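Local coordinates for Glyoxalase/bleomycin resistance protein/dioxygenase (Nostoc punctiforme PCC 73102, PDB 3KOL) that binds a cobalt ion at a site shared between its two subunits and is probably a metal-dependent enzyme of the vicinal oxygen chelate superfamily, possibly a dioxygenase or lactoylglutathione lyase, at residues 32-37 and 65-70; 38-43 and 117-122; 136-139 and 145-148. All coordinates share one frame; numbering follows the deposited sequence.

Contact 1: residues 32-37 and 65-70; sequences ASRYFY and ANFITP
Phe67 meets Arg34 and Tyr37 in an apolar helix-on-sheet contact, where helix 30-40 lies against strand 64-68 in the buried interior of the chain. The two short segments run almost parallel, their axes 7° apart and 10.2 Å from each other at closest approach, a separation that side chains must bridge. Phe67 does most of this. With CG beside its own backbone N (chi1 -69°), the ring is held out from the strand toward the helix. Its far end, CZ, comes to 3.9 Å from Arg34 CA and touches the first carbon of that side chain, CB, at 4.1 Å. A long, flat, rigid residue suits this position, since it spans the gap and presents only carbon to the helix backbone. Tyr37, almost one turn further along, lays its CB over one face of the same ring, 4.5 Å from Phe67 CD2, and then leads its own ring away from the strand. Its hydroxyl is hydrogen-bonded to Asp140, so the polar end of this buried residue is satisfied elsewhere. Arg34 has a comparable division of labour. Its aliphatic part crosses Phe67 at about a right angle. Arg34 CG sits 4.2 Å from Ala65 CB, a small side chain, consistent with the close approach of the arginine's methylenes. A bend at chi3 (66°) redirects the guanidinium, which forms a salt bridge with Glu45. Around this contact, Phe67 also packs on Leu77 of strand 74-79, and Tyr37 touches Leu75 of that strand and Leu25 of strand 17-27. Helix 30-40 thus spreads over several strands of one sheet, while Phe36 and Tyr37 also reach Ile146 on strand 145-150 of the other.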
loop_
_atom_site.group_PDB
_atom_site.type_symbol
_atom_site.label_atom_id
_atom_site.label_comp_id
_atom_site.label_asym_id
_atom_site.label_seq_id
_atom_site.Cartn_x
_atom_site.Cartn_y
_atom_site.Cartn_z
ATOM N N ALA A 32 -19.081 -1.824 -5.129
ATOM C CA ALA A 32 -18.897 -0.403 -4.844
ATOM C C ALA A 32 -17.411 -0.076 -4.985
ATOM O O ALA A 32 -17.042 0.996 -5.468
ATOM C CB ALA A 32 -19.376 -0.077 -3.431
ATOM N N SER A 33 -16.561 -1.011 -4.571
ATOM C CA SER A 33 -15.118 -0.813 -4.663
ATOM C C SER A 33 -14.604 -0.970 -6.093
ATOM O O SER A 33 -13.703 -0.240 -6.506
ATOM C CB SER A 33 -14.394 -1.770 -3.711
ATOM O OG SER A 33 -14.731 -1.459 -2.364
ATOM N N ARG A 34 -15.161 -1.915 -6.852
ATOM C CA ARG A 34 -14.746 -2.079 -8.247
ATOM C C ARG A 34 -15.145 -0.802 -8.985
ATOM O O ARG A 34 -14.441 -0.336 -9.877
ATOM C CB ARG A 34 -15.452 -3.266 -8.919
ATOM C CG ARG A 34 -15.024 -4.640 -8.438
ATOM C CD ARG A 34 -15.698 -5.748 -9.266
ATOM N NE ARG A 34 -15.262 -5.752 -10.666
ATOM C CZ ARG A 34 -16.020 -5.378 -11.695
ATOM N NH1 ARG A 34 -17.267 -4.969 -11.493
ATOM N NH2 ARG A 34 -15.537 -5.422 -12.929
ATOM N N TYR A 35 -16.286 -0.236 -8.611
ATOM C CA TYR A 35 -16.748 0.987 -9.259
ATOM C C TYR A 35 -15.799 2.146 -8.945
ATOM O O TYR A 35 -15.403 2.908 -9.829
ATOM C CB TYR A 35 -18.154 1.345 -8.782
ATOM C CG TYR A 35 -18.834 2.359 -9.671
ATOM C CD1 TYR A 35 -19.391 1.981 -10.892
ATOM C CD2 TYR A 35 -18.891 3.705 -9.309
ATOM C CE1 TYR A 35 -19.991 2.920 -11.732
ATOM C CE2 TYR A 35 -19.486 4.653 -10.142
ATOM C CZ TYR A 35 -20.034 4.252 -11.351
ATOM O OH TYR A 35 -20.625 5.183 -12.171
ATOM N N PHE A 36 -15.442 2.268 -7.673
ATOM C CA PHE A 36 -14.545 3.324 -7.205
ATOM C C PHE A 36 -13.168 3.247 -7.872
ATOM O O PHE A 36 -12.740 4.185 -8.537
ATOM C CB PHE A 36 -14.381 3.203 -5.686
ATOM C CG PHE A 36 -13.546 4.292 -5.064
ATOM C CD1 PHE A 36 -14.096 5.542 -4.789
ATOM C CD2 PHE A 36 -12.221 4.052 -4.713
ATOM C CE1 PHE A 36 -13.339 6.534 -4.167
ATOM C CE2 PHE A 36 -11.450 5.037 -4.093
ATOM C CZ PHE A 36 -12.010 6.279 -3.817
ATOM N N TYR A 37 -12.472 2.126 -7.688
ATOM C CA TYR A 37 -11.131 1.967 -8.244
ATOM C C TYR A 37 -11.052 1.767 -9.752
ATOM O O TYR A 37 -10.190 2.346 -10.405
ATOM C CB TYR A 37 -10.412 0.811 -7.535
ATOM C CG TYR A 37 -10.077 1.129 -6.092
ATOM C CD1 TYR A 37 -9.078 2.048 -5.779
ATOM C CD2 TYR A 37 -10.785 0.544 -5.046
ATOM C CE1 TYR A 37 -8.789 2.382 -4.455
ATOM C CE2 TYR A 37 -10.512 0.872 -3.713
ATOM C CZ TYR A 37 -9.510 1.790 -3.427
ATOM O OH TYR A 37 -9.241 2.117 -2.115
ATOM N N ALA A 65 -10.868 -9.139 -6.733
ATOM C CA ALA A 65 -10.703 -8.329 -7.931
ATOM C C ALA A 65 -9.275 -7.795 -7.922
ATOM O O ALA A 65 -8.731 -7.484 -6.864
ATOM C CB ALA A 65 -11.703 -7.175 -7.936
ATOM N N ASN A 66 -8.668 -7.709 -9.101
ATOM C CA ASN A 66 -7.301 -7.223 -9.235
ATOM C C ASN A 66 -7.268 -6.068 -10.229
ATOM O O ASN A 66 -7.769 -6.192 -11.345
ATOM C CB ASN A 66 -6.384 -8.339 -9.758
ATOM C CG ASN A 66 -5.968 -9.332 -8.681
ATOM O OD1 ASN A 66 -6.719 -9.627 -7.757
ATOM N ND2 ASN A 66 -4.763 -9.873 -8.819
ATOM N N PHE A 67 -6.680 -4.953 -9.816
ATOM C CA PHE A 67 -6.537 -3.777 -10.668
ATOM C C PHE A 67 -5.054 -3.485 -10.729
ATOM O O PHE A 67 -4.307 -3.874 -9.829
ATOM C CB PHE A 67 -7.295 -2.585 -10.078
ATOM C CG PHE A 67 -8.785 -2.743 -10.125
ATOM C CD1 PHE A 67 -9.495 -2.420 -11.277
ATOM C CD2 PHE A 67 -9.475 -3.277 -9.041
ATOM C CE1 PHE A 67 -10.872 -2.631 -11.349
ATOM C CE2 PHE A 67 -10.846 -3.491 -9.103
ATOM C CZ PHE A 67 -11.547 -3.167 -10.261
ATOM N N ILE A 68 -4.615 -2.820 -11.789
ATOM C CA ILE A 68 -3.197 -2.512 -11.931
ATOM C C ILE A 68 -2.931 -1.111 -12.451
ATOM O O ILE A 68 -3.766 -0.519 -13.135
ATOM C CB ILE A 68 -2.519 -3.462 -12.919
ATOM C CG1 ILE A 68 -3.150 -3.295 -14.304
ATOM C CG2 ILE A 68 -2.650 -4.889 -12.443
ATOM C CD1 ILE A 68 -2.298 -3.797 -15.438
ATOM N N THR A 69 -1.766 -0.574 -12.105
ATOM C CA THR A 69 -1.368 0.724 -12.614
ATOM C C THR A 69 -0.576 0.347 -13.867
ATOM O O THR A 69 -0.123 -0.795 -14.001
ATOM C CB THR A 69 -0.484 1.497 -11.606
ATOM O OG1 THR A 69 0.534 0.634 -11.093
ATOM C CG2 THR A 69 -1.332 2.015 -10.441
ATOM N N PRO A 70 -0.403 1.285 -14.808
ATOM C CA PRO A 70 0.344 0.933 -16.017
ATOM C C PRO A 70 1.770 0.424 -15.815
ATOM O O PRO A 70 2.315 -0.239 -16.697
ATOM C CB PRO A 70 0.274 2.214 -16.855
ATOM C CG PRO A 70 0.135 3.280 -15.837
ATOM C CD PRO A 70 -0.837 2.690 -14.849
#

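Contact 2: residues 38-43 and 117-122; sequences GTILGL and GENKIA
Asn119 ND2, whose amide packs against Ile40, is gripped by two carbonyl oxygens: Val115 O in the helix that Asn119 follows, and Ser10 O of the second subunit. These two bonds fix the rotation of the amide and tie a helix end to the subunit interface, a task well suited to asparagine, with its short side chain and two N-H groups. Held this way, the amide becomes a wall for Ile40. The two side chains slide past each other in opposite directions, with Ile40 CG1 coming to 3.7 Å from Asn119 OD1 and Ile40 CG2 to 3.9 Å from Asn119 ND2. The contact between them is purely van der Waals. Both branches of the isoleucine are used: CG1 lies beside the backbone N (chi1 -63°), bringing CD1 to Asn119 and Ile121, while CG2 takes the position opposite that nitrogen. Ile40 CD1 meets Ile121 CD1 tip to tip, 4.0 Å apart, the CG1-CD1 arm of each isoleucine ending in a methyl. The contact is only partly buried. Behind it, Ile121 leans on Phe36 and Ile40 on Val115, while Leu41 and Leu43 pack on Leu17 of the second subunit. Gly42 is the first residue to leave helical backbone angles, its positive phi (71°) favouring glycine. Helix 109-118 finishes in a Schellman motif: Lys120, also with positive phi, is its C-prime residue, Lys120 N bonds to Gly117 O at 2.9 Å, and Ile121 N pairs with Ile116 O. What results is a junction in which Asn119 and Ile121, both part of the Schellman motif that ends helix 109-118, pack on Ile40 near the C-terminal end of helix 30-40.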
loop_
_atom_site.group_PDB
_atom_site.type_symbol
_atom_site.label_atom_id
_atom_site.label_comp_id
_atom_site.label_asym_id
_atom_site.label_seq_id
_atom_site.Cartn_x
_atom_site.Cartn_y
_atom_site.Cartn_z
ATOM N N GLY A 38 -11.946 0.952 -10.304
ATOM C CA GLY A 38 -11.907 0.698 -11.735
ATOM C C GLY A 38 -12.629 1.705 -12.615
ATOM O O GLY A 38 -12.065 2.217 -13.586
ATOM N N THR A 39 -13.876 2.007 -12.283
ATOM C CA THR A 39 -14.655 2.928 -13.099
ATOM C C THR A 39 -14.318 4.400 -12.911
ATOM O O THR A 39 -14.027 5.110 -13.882
ATOM C CB THR A 39 -16.158 2.709 -12.866
ATOM O OG1 THR A 39 -16.485 1.348 -13.185
ATOM C CG2 THR A 39 -16.985 3.641 -13.751
ATOM N N ILE A 40 -14.357 4.869 -11.671
ATOM C CA ILE A 40 -14.063 6.273 -11.400
ATOM C C ILE A 40 -12.578 6.617 -11.486
ATOM O O ILE A 40 -12.201 7.530 -12.214
ATOM C CB ILE A 40 -14.597 6.689 -10.020
ATOM C CG1 ILE A 40 -16.123 6.548 -9.997
ATOM C CG2 ILE A 40 -14.183 8.128 -9.713
ATOM C CD1 ILE A 40 -16.748 6.708 -8.621
ATOM N N LEU A 41 -11.733 5.890 -10.759
ATOM C CA LEU A 41 -10.299 6.177 -10.791
ATOM C C LEU A 41 -9.598 5.642 -12.045
ATOM O O LEU A 41 -8.427 5.938 -12.286
ATOM C CB LEU A 41 -9.622 5.632 -9.531
ATOM C CG LEU A 41 -10.103 6.230 -8.202
ATOM C CD1 LEU A 41 -9.153 5.813 -7.104
ATOM C CD2 LEU A 41 -10.149 7.749 -8.286
ATOM N N GLY A 42 -10.314 4.846 -12.832
ATOM C CA GLY A 42 -9.757 4.325 -14.070
ATOM C C GLY A 42 -8.674 3.257 -14.043
ATOM O O GLY A 42 -8.029 3.030 -15.065
ATOM N N LEU A 43 -8.455 2.596 -12.909
ATOM C CA LEU A 43 -7.430 1.550 -12.869
ATOM C C LEU A 43 -7.870 0.360 -13.723
ATOM O O LEU A 43 -9.019 -0.084 -13.655
ATOM C CB LEU A 43 -7.159 1.096 -11.430
ATOM C CG LEU A 43 -6.588 2.183 -10.509
ATOM C CD1 LEU A 43 -6.458 1.643 -9.087
ATOM C CD2 LEU A 43 -5.225 2.636 -11.032
ATOM N N GLY A 117 -15.257 15.377 -7.897
ATOM C CA GLY A 117 -16.422 16.213 -7.660
ATOM C C GLY A 117 -17.660 15.747 -8.409
ATOM O O GLY A 117 -18.739 15.640 -7.827
ATOM N N GLU A 118 -17.515 15.468 -9.701
ATOM C CA GLU A 118 -18.653 15.023 -10.497
ATOM C C GLU A 118 -19.227 13.704 -10.001
ATOM O O GLU A 118 -20.411 13.421 -10.203
ATOM C CB GLU A 118 -18.263 14.898 -11.971
ATOM C CG GLU A 118 -18.258 16.227 -12.700
ATOM C CD GLU A 118 -17.979 16.092 -14.178
ATOM O OE1 GLU A 118 -18.536 15.168 -14.809
ATOM O OE2 GLU A 118 -17.215 16.920 -14.715
ATOM N N ASN A 119 -18.396 12.899 -9.344
ATOM C CA ASN A 119 -18.848 11.615 -8.822
ATOM C C ASN A 119 -19.247 11.711 -7.356
ATOM O O ASN A 119 -19.415 10.702 -6.668
ATOM C CB ASN A 119 -17.761 10.561 -9.026
ATOM C CG ASN A 119 -17.732 10.045 -10.449
ATOM O OD1 ASN A 119 -18.544 9.197 -10.827
ATOM N ND2 ASN A 119 -16.823 10.575 -11.255
ATOM N N LYS A 120 -19.390 12.946 -6.893
ATOM C CA LYS A 120 -19.795 13.238 -5.528
ATOM C C LYS A 120 -19.012 12.507 -4.446
ATOM O O LYS A 120 -19.578 12.018 -3.465
ATOM C CB LYS A 120 -21.297 12.978 -5.376
ATOM C CG LYS A 120 -22.141 13.817 -6.329
ATOM C CD LYS A 120 -23.633 13.634 -6.087
ATOM C CE LYS A 120 -24.451 14.506 -7.025
ATOM N NZ LYS A 120 -24.195 14.182 -8.457
ATOM N N ILE A 121 -17.699 12.433 -4.630
ATOM C CA ILE A 121 -16.839 11.804 -3.639
ATOM C C ILE A 121 -16.338 12.940 -2.742
ATOM O O ILE A 121 -15.750 13.910 -3.225
ATOM C CB ILE A 121 -15.642 11.086 -4.299
ATOM C CG1 ILE A 121 -16.138 9.863 -5.084
ATOM C CG2 ILE A 121 -14.632 10.671 -3.236
ATOM C CD1 ILE A 121 -15.054 9.151 -5.876
ATOM N N ALA A 122 -16.592 12.827 -1.442
ATOM C CA ALA A 122 -16.181 13.858 -0.496
ATOM C C ALA A 122 -14.663 13.936 -0.388
ATOM O O ALA A 122 -13.981 12.915 -0.327
ATOM C CB ALA A 122 -16.790 13.581 0.876
#

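Contact 3: residues 136-139 and 145-148; sequences VYFY and MIEI. With CO (cobalt (II) ion), chain C.
Glu147 runs alongside the Tyr137 ring and touches it at almost every atom. Its CB lies 3.6 Å from Tyr137 CD1. CG, turned opposite the backbone N (chi1 168°), sits over the ring face in a CH-pi contact, 4.0 Å from the centroid. CD follows at 3.4 Å from Tyr137 CE1. At the tip, OE1 comes to 3.1 Å from the same CE1 and binds the cobalt ion at 2.1 Å, while OE2 accepts a hydrogen bond from a water that is itself a ligand of the metal. The Tyr137 hydroxyl is hydrogen-bonded to another cobalt-bound water, 2.7 Å away, which is consistent with Tyr137 holding the carboxylate in place. Three waters, His99 and His22 of the second subunit complete six ligands.

Further along the same face, selenomethionine Met145 makes a Met-aromatic contact with Tyr137, SE to CD1 3.9 Å, and bends its CE toward the Tyr139 hydroxyl. On the other face, Ile146 CB lies over the Phe138 ring, and Ile148 CD1 meets the ring's edge at CZ, 3.6 Å away. The branched isoleucines thus cover a face and an edge of one ring. Between the two faces the backbones pair as an antiparallel hairpin, with reciprocal bonds between Val136 and Ile148 and between Phe138 and Ile146.

In the sheet, strand 145-150 lies between strands 134-139 and 96-104, with strand 123-129 beyond strand 134-139. Helix 109-118 packs on Val136 and Phe138, and Leu17 of the second subunit touches Ile148.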
loop_
_atom_site.group_PDB
_atom_site.type_symbol
_atom_site.label_atom_id
_atom_site.label_comp_id
_atom_site.label_asym_id
_atom_site.label_seq_id
_atom_site.Cartn_x
_atom_site.Cartn_y
_atom_site.Cartn_z
ATOM N N VAL A 136 -4.610 15.775 -3.365
ATOM C CA VAL A 136 -5.994 15.772 -2.916
ATOM C C VAL A 136 -6.232 14.417 -2.256
ATOM O O VAL A 136 -5.775 13.385 -2.758
ATOM C CB VAL A 136 -6.969 15.990 -4.095
ATOM C CG1 VAL A 136 -6.862 14.846 -5.088
ATOM C CG2 VAL A 136 -8.397 16.124 -3.574
ATOM N N TYR A 137 -6.923 14.429 -1.120
ATOM C CA TYR A 137 -7.200 13.214 -0.357
ATOM C C TYR A 137 -8.693 12.957 -0.229
ATOM O O TYR A 137 -9.481 13.885 -0.048
ATOM C CB TYR A 137 -6.610 13.331 1.052
ATOM C CG TYR A 137 -5.141 13.661 1.085
ATOM C CD1 TYR A 137 -4.191 12.682 1.374
ATOM C CD2 TYR A 137 -4.698 14.959 0.828
ATOM C CE1 TYR A 137 -2.834 12.991 1.408
ATOM C CE2 TYR A 137 -3.346 15.276 0.858
ATOM C CZ TYR A 137 -2.421 14.292 1.151
ATOM O OH TYR A 137 -1.085 14.613 1.203
ATOM N N PHE A 138 -9.068 11.688 -0.301
ATOM C CA PHE A 138 -10.464 11.290 -0.197
ATOM C C PHE A 138 -10.529 9.832 0.243
ATOM O O PHE A 138 -9.585 9.072 0.038
ATOM C CB PHE A 138 -11.161 11.486 -1.548
ATOM C CG PHE A 138 -10.405 10.899 -2.709
ATOM C CD1 PHE A 138 -10.728 9.641 -3.205
ATOM C CD2 PHE A 138 -9.355 11.601 -3.294
ATOM C CE1 PHE A 138 -10.018 9.087 -4.266
ATOM C CE2 PHE A 138 -8.633 11.057 -4.356
ATOM C CZ PHE A 138 -8.968 9.796 -4.844
ATOM N N TYR A 139 -11.642 9.450 0.856
ATOM C CA TYR A 139 -11.832 8.085 1.340
ATOM C C TYR A 139 -12.514 7.192 0.312
ATOM O O TYR A 139 -13.341 7.662 -0.477
ATOM C CB TYR A 139 -12.680 8.104 2.613
ATOM C CG TYR A 139 -12.049 8.860 3.753
ATOM C CD1 TYR A 139 -10.893 8.383 4.369
ATOM C CD2 TYR A 139 -12.595 10.061 4.214
ATOM C CE1 TYR A 139 -10.297 9.077 5.413
ATOM C CE2 TYR A 139 -12.003 10.764 5.262
ATOM C CZ TYR A 139 -10.853 10.262 5.854
ATOM O OH TYR A 139 -10.244 10.936 6.884
HETATM N N MSE A 145 -8.194 5.907 3.214
HETATM C CA MSE A 145 -7.798 7.143 2.551
HETATM C C MSE A 145 -6.907 6.997 1.325
HETATM O O MSE A 145 -5.868 6.340 1.366
HETATM C CB MSE A 145 -7.121 8.083 3.550
HETATM C CG MSE A 145 -6.729 9.417 2.949
HETATM SE SE MSE A 145 -5.843 10.550 4.234
HETATM C CE MSE A 145 -7.405 11.484 4.899
ATOM N N ILE A 146 -7.322 7.640 0.238
ATOM C CA ILE A 146 -6.579 7.617 -1.017
ATOM C C ILE A 146 -6.069 9.020 -1.323
ATOM O O ILE A 146 -6.747 10.009 -1.057
ATOM C CB ILE A 146 -7.470 7.167 -2.199
ATOM C CG1 ILE A 146 -8.005 5.758 -1.941
ATOM C CG2 ILE A 146 -6.672 7.211 -3.511
ATOM C CD1 ILE A 146 -6.913 4.711 -1.800
ATOM N N GLU A 147 -4.863 9.107 -1.860
ATOM C CA GLU A 147 -4.300 10.395 -2.224
ATOM C C GLU A 147 -3.949 10.364 -3.697
ATOM O O GLU A 147 -3.468 9.357 -4.201
ATOM C CB GLU A 147 -3.027 10.684 -1.419
ATOM C CG GLU A 147 -2.209 11.881 -1.930
ATOM C CD GLU A 147 -0.887 12.040 -1.197
ATOM O OE1 GLU A 147 -0.697 11.348 -0.178
ATOM O OE2 GLU A 147 -0.049 12.869 -1.627
ATOM N N ILE A 148 -4.248 11.444 -4.402
ATOM C CA ILE A 148 -3.855 11.551 -5.800
ATOM C C ILE A 148 -2.923 12.751 -5.769
ATOM O O ILE A 148 -3.285 13.799 -5.246
ATOM C CB ILE A 148 -5.051 11.820 -6.744
ATOM C CG1 ILE A 148 -5.896 10.546 -6.877
ATOM C CG2 ILE A 148 -4.534 12.262 -8.120
ATOM C CD1 ILE A 148 -7.101 10.680 -7.824
HETATM CO CO CO C . 0.910 11.072 1.188
HETATM O O HOH W 1 0.280 12.575 2.406
HETATM O O HOH W 2 1.907 12.859 0.324
HETATM O O HOH W 3 2.519 11.202 2.696
#

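Overall arrangement
Contacts 1 and 2 share helix 30-40, their centres about 11 Å apart, and Phe67 bridges them, with CE1 3.5 Å from Gly38 CA. Contact 3 belongs to the other sheet of the chain. Phe36, from the helix of contact 1, packs onto it through CZ, 3.5 Å from Phe138 CE1, while Ile121 CG2 of contact 2 lies 3.9 Å from Phe138 CB. Phe138 thus touches residues of both other contacts. Only contact 3 supplies a metal ligand. The cobalt lies on the Tyr137 and Glu147 face of its sheet, whereas helix 30-40 packs on the Phe138 and Ile146 face. All three contacts touch the second subunit.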